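Local coordinates for gamma-hexachlorocyclohexane dehydrochlorinase (Novosphingobium barchaimii LL02, PDB 5KVB), which probably catalyses two successive 1,2-anti dehydrochlorinations that convert the pollutant lindane to a tetrachlorocyclohexadiene, at residues 112-123 against 135-146. Residues are numbered along the deposited sequence; the frame is centred on the assembly and turned at random.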
# COMPACT_ATOMS: atom_id res chain seq x y z
N GLN A 112 -24.25 -9.18 0.20
CA GLN A 112 -23.00 -9.93 0.09
C GLN A 112 -21.78 -9.07 0.37
O GLN A 112 -21.71 -7.92 -0.06
CB GLN A 112 -22.86 -10.51 -1.32
CG GLN A 112 -24.02 -11.37 -1.77
CD GLN A 112 -23.91 -11.75 -3.23
OE1 GLN A 112 -24.53 -11.13 -4.10
NE2 GLN A 112 -23.12 -12.77 -3.51
N SER A 113 -20.81 -9.63 1.08
CA SER A 113 -19.50 -8.99 1.13
C SER A 113 -18.65 -9.51 -0.03
O SER A 113 -18.73 -10.68 -0.39
CB SER A 113 -18.80 -9.24 2.47
OG SER A 113 -19.36 -8.45 3.51
N ILE A 114 -17.86 -8.61 -0.60
CA ILE A 114 -17.12 -8.88 -1.84
C ILE A 114 -15.65 -8.48 -1.69
O ILE A 114 -15.35 -7.45 -1.08
CB ILE A 114 -17.70 -8.08 -3.04
CG1 ILE A 114 -19.22 -8.31 -3.17
CG2 ILE A 114 -16.97 -8.42 -4.34
CD1 ILE A 114 -19.59 -9.69 -3.63
N LEU A 115 -14.75 -9.29 -2.24
CA LEU A 115 -13.35 -8.90 -2.41
C LEU A 115 -13.08 -8.70 -3.89
O LEU A 115 -13.34 -9.59 -4.71
CB LEU A 115 -12.41 -9.95 -1.83
CG LEU A 115 -10.90 -9.67 -1.84
CD1 LEU A 115 -10.21 -10.34 -0.66
CD2 LEU A 115 -10.24 -10.11 -3.14
N ILE A 116 -12.54 -7.54 -4.23
CA ILE A 116 -12.20 -7.20 -5.61
C ILE A 116 -10.69 -6.95 -5.71
O ILE A 116 -10.11 -6.22 -4.88
CB ILE A 116 -12.97 -5.95 -6.10
CG1 ILE A 116 -14.47 -6.23 -6.15
CG2 ILE A 116 -12.49 -5.51 -7.47
CD1 ILE A 116 -15.32 -4.97 -6.34
N ALA A 117 -10.05 -7.58 -6.68
CA ALA A 117 -8.68 -7.24 -7.05
C ALA A 117 -8.72 -6.57 -8.41
O ALA A 117 -9.16 -7.17 -9.39
CB ALA A 117 -7.79 -8.49 -7.09
N ALA A 118 -8.27 -5.31 -8.47
CA ALA A 118 -8.35 -4.53 -9.71
C ALA A 118 -7.00 -3.95 -10.11
O ALA A 118 -6.12 -3.76 -9.26
CB ALA A 118 -9.36 -3.42 -9.56
N VAL A 119 -6.87 -3.68 -11.40
CA VAL A 119 -5.74 -2.92 -11.91
C VAL A 119 -6.26 -1.60 -12.45
O VAL A 119 -7.20 -1.58 -13.25
CB VAL A 119 -4.99 -3.70 -13.00
CG1 VAL A 119 -4.01 -2.79 -13.73
CG2 VAL A 119 -4.26 -4.90 -12.39
N TYR A 120 -5.68 -0.51 -11.97
CA TYR A 120 -6.01 0.84 -12.45
C TYR A 120 -4.92 1.33 -13.40
O TYR A 120 -3.74 1.40 -13.02
CB TYR A 120 -6.15 1.83 -11.29
CG TYR A 120 -7.41 1.74 -10.45
CD1 TYR A 120 -8.22 0.61 -10.47
CD2 TYR A 120 -7.79 2.81 -9.63
CE1 TYR A 120 -9.38 0.55 -9.67
CE2 TYR A 120 -8.94 2.76 -8.85
CZ TYR A 120 -9.72 1.62 -8.88
OH TYR A 120 -10.86 1.57 -8.10
N THR A 121 -5.31 1.66 -14.63
CA THR A 121 -4.40 2.16 -15.65
C THR A 121 -4.75 3.63 -15.90
O THR A 121 -5.89 3.94 -16.30
CB THR A 121 -4.51 1.35 -16.95
OG1 THR A 121 -4.30 -0.04 -16.66
CG2 THR A 121 -3.46 1.77 -17.93
N SER A 122 -3.82 4.54 -15.63
CA SER A 122 -4.12 5.97 -15.58
C SER A 122 -3.21 6.79 -16.50
O SER A 122 -2.14 6.34 -16.87
CB SER A 122 -4.03 6.47 -14.14
OG SER A 122 -2.77 6.16 -13.56
N GLU A 123 -3.67 7.99 -16.86
CA GLU A 123 -2.86 8.96 -17.59
C GLU A 123 -3.07 10.32 -16.94
O GLU A 123 -4.19 10.65 -16.51
CB GLU A 123 -3.23 9.02 -19.08
CG GLU A 123 -2.30 9.91 -19.92
CD GLU A 123 -2.86 10.23 -21.31
OE1 GLU A 123 -2.58 9.46 -22.26
OE2 GLU A 123 -3.58 11.25 -21.45
N LYS A 135 -6.89 10.37 -18.00
CA LYS A 135 -7.55 9.06 -18.21
C LYS A 135 -7.50 8.17 -16.97
O LYS A 135 -6.49 8.15 -16.25
CB LYS A 135 -6.89 8.27 -19.35
CG LYS A 135 -6.83 8.93 -20.70
CD LYS A 135 -6.32 7.93 -21.76
CE LYS A 135 -6.09 8.64 -23.08
NZ LYS A 135 -5.69 7.69 -24.16
N LEU A 136 -8.56 7.40 -16.74
CA LEU A 136 -8.53 6.29 -15.78
C LEU A 136 -9.32 5.14 -16.36
O LEU A 136 -10.45 5.32 -16.84
CB LEU A 136 -9.09 6.70 -14.42
CG LEU A 136 -9.18 5.58 -13.35
CD1 LEU A 136 -7.81 4.95 -13.04
CD2 LEU A 136 -9.83 6.10 -12.08
N ASN A 137 -8.71 3.96 -16.31
CA ASN A 137 -9.32 2.72 -16.75
C ASN A 137 -9.23 1.74 -15.59
O ASN A 137 -8.15 1.50 -15.06
CB ASN A 137 -8.59 2.19 -18.00
CG ASN A 137 -9.21 0.94 -18.57
OD1 ASN A 137 -9.94 0.99 -19.56
ND2 ASN A 137 -8.91 -0.20 -17.96
N GLY A 138 -10.37 1.20 -15.17
CA GLY A 138 -10.38 0.20 -14.11
C GLY A 138 -10.81 -1.15 -14.66
O GLY A 138 -11.83 -1.24 -15.34
N ARG A 139 -10.01 -2.18 -14.37
CA ARG A 139 -10.31 -3.56 -14.75
C ARG A 139 -10.25 -4.48 -13.53
O ARG A 139 -9.29 -4.46 -12.76
CB ARG A 139 -9.33 -4.03 -15.83
CG ARG A 139 -9.34 -5.54 -16.05
CD ARG A 139 -8.67 -5.90 -17.37
NE ARG A 139 -7.71 -4.88 -17.78
CZ ARG A 139 -6.42 -4.91 -17.50
NH1 ARG A 139 -5.90 -5.92 -16.81
NH2 ARG A 139 -5.63 -3.93 -17.92
N MET A 140 -11.29 -5.29 -13.34
CA MET A 140 -11.34 -6.21 -12.21
C MET A 140 -10.87 -7.60 -12.61
O MET A 140 -11.46 -8.24 -13.49
CB MET A 140 -12.77 -6.29 -11.64
CG MET A 140 -13.28 -4.96 -11.14
SD MET A 140 -14.96 -5.06 -10.47
CE MET A 140 -15.23 -3.37 -9.94
N ASN A 141 -9.81 -8.08 -11.96
CA ASN A 141 -9.31 -9.43 -12.18
C ASN A 141 -9.95 -10.46 -11.26
O ASN A 141 -10.21 -11.59 -11.69
CB ASN A 141 -7.78 -9.47 -12.01
CG ASN A 141 -7.07 -8.68 -13.10
OD1 ASN A 141 -7.46 -8.72 -14.27
ND2 ASN A 141 -6.01 -7.97 -12.71
N TYR A 142 -10.20 -10.09 -10.01
CA TYR A 142 -11.02 -10.89 -9.08
C TYR A 142 -12.27 -10.10 -8.69
O TYR A 142 -12.18 -8.93 -8.32
CB TYR A 142 -10.28 -11.25 -7.78
CG TYR A 142 -9.03 -12.09 -7.85
CD1 TYR A 142 -8.78 -12.95 -8.91
CD2 TYR A 142 -8.10 -12.05 -6.80
CE1 TYR A 142 -7.65 -13.73 -8.93
CE2 TYR A 142 -6.97 -12.82 -6.82
CZ TYR A 142 -6.74 -13.67 -7.88
OH TYR A 142 -5.61 -14.45 -7.92
N PHE A 143 -13.43 -10.75 -8.74
CA PHE A 143 -14.65 -10.23 -8.12
C PHE A 143 -15.23 -11.41 -7.36
O PHE A 143 -15.87 -12.28 -7.96
CB PHE A 143 -15.64 -9.68 -9.16
CG PHE A 143 -16.86 -9.02 -8.56
CD1 PHE A 143 -17.94 -9.78 -8.14
CD2 PHE A 143 -16.92 -7.64 -8.42
CE1 PHE A 143 -19.06 -9.18 -7.59
CE2 PHE A 143 -18.04 -7.03 -7.87
CZ PHE A 143 -19.11 -7.80 -7.45
N THR A 144 -14.99 -11.45 -6.06
CA THR A 144 -15.16 -12.69 -5.31
C THR A 144 -16.12 -12.51 -4.14
O THR A 144 -15.78 -11.87 -3.15
CB THR A 144 -13.81 -13.21 -4.79
OG1 THR A 144 -12.90 -13.35 -5.89
CG2 THR A 144 -13.96 -14.56 -4.11
N PRO A 145 -17.33 -13.07 -4.25
CA PRO A 145 -18.22 -13.09 -3.09
C PRO A 145 -17.61 -13.93 -1.97
O PRO A 145 -16.99 -14.96 -2.23
CB PRO A 145 -19.51 -13.71 -3.63
CG PRO A 145 -19.09 -14.48 -4.83
CD PRO A 145 -17.94 -13.73 -5.43
N LEU A 146 -17.76 -13.48 -0.73
CA LEU A 146 -17.13 -14.15 0.40
C LEU A 146 -18.16 -14.86 1.25
O LEU A 146 -18.72 -14.28 2.18
CB LEU A 146 -16.35 -13.14 1.25
CG LEU A 146 -15.27 -12.33 0.54
CD1 LEU A 146 -14.76 -11.22 1.45
CD2 LEU A 146 -14.11 -13.23 0.08
O HOH W 1 -20.90 -12.33 2.14
O HOH W 2 -6.78 -1.14 -16.20
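Lys-135 and Glu-123 meet through their aliphatic parts, CB of Lys-135 lying 3.7 Å from CB of Glu-123. The extended lysine chain carries NZ to 4.1 Å from OE1 of Glu-123, opposite charges near each other but not in contact; OE2 is instead hydrogen-bonded to Ser-134. Antiparallel backbone pairing runs from here to Leu-146. This is the hairpin of strands 113-127 and 130-145 in the curved sheet of the NTF2-like fold, and a classic beta bulge breaks its register: Ala-117 O accepts from both Asn-141 N, at 2.8 Å, and Tyr-142 N, the latter on a lone pair. Beyond the bulge, Leu-115 O receives Thr-144 N at 2.8 Å, while CB of Leu-115 packs against CD2 of Leu-146. On the opposite face, CG of Phe-143 stands anti to its N (chi1 -175°), placing the ring under CG2 of Ile-114. That methyl makes a CH-pi contact with the Phe-143 ring, 10° off the normal and 3.8 Å from the centroid. CG1 of Ile-116 approaches CD2 of Phe-143 obliquely at 3.6 Å. With an alanine in place of this phenylalanine, Ile-114 CG2 would probably be left without its aromatic platform and a gap would open beside Ile-116.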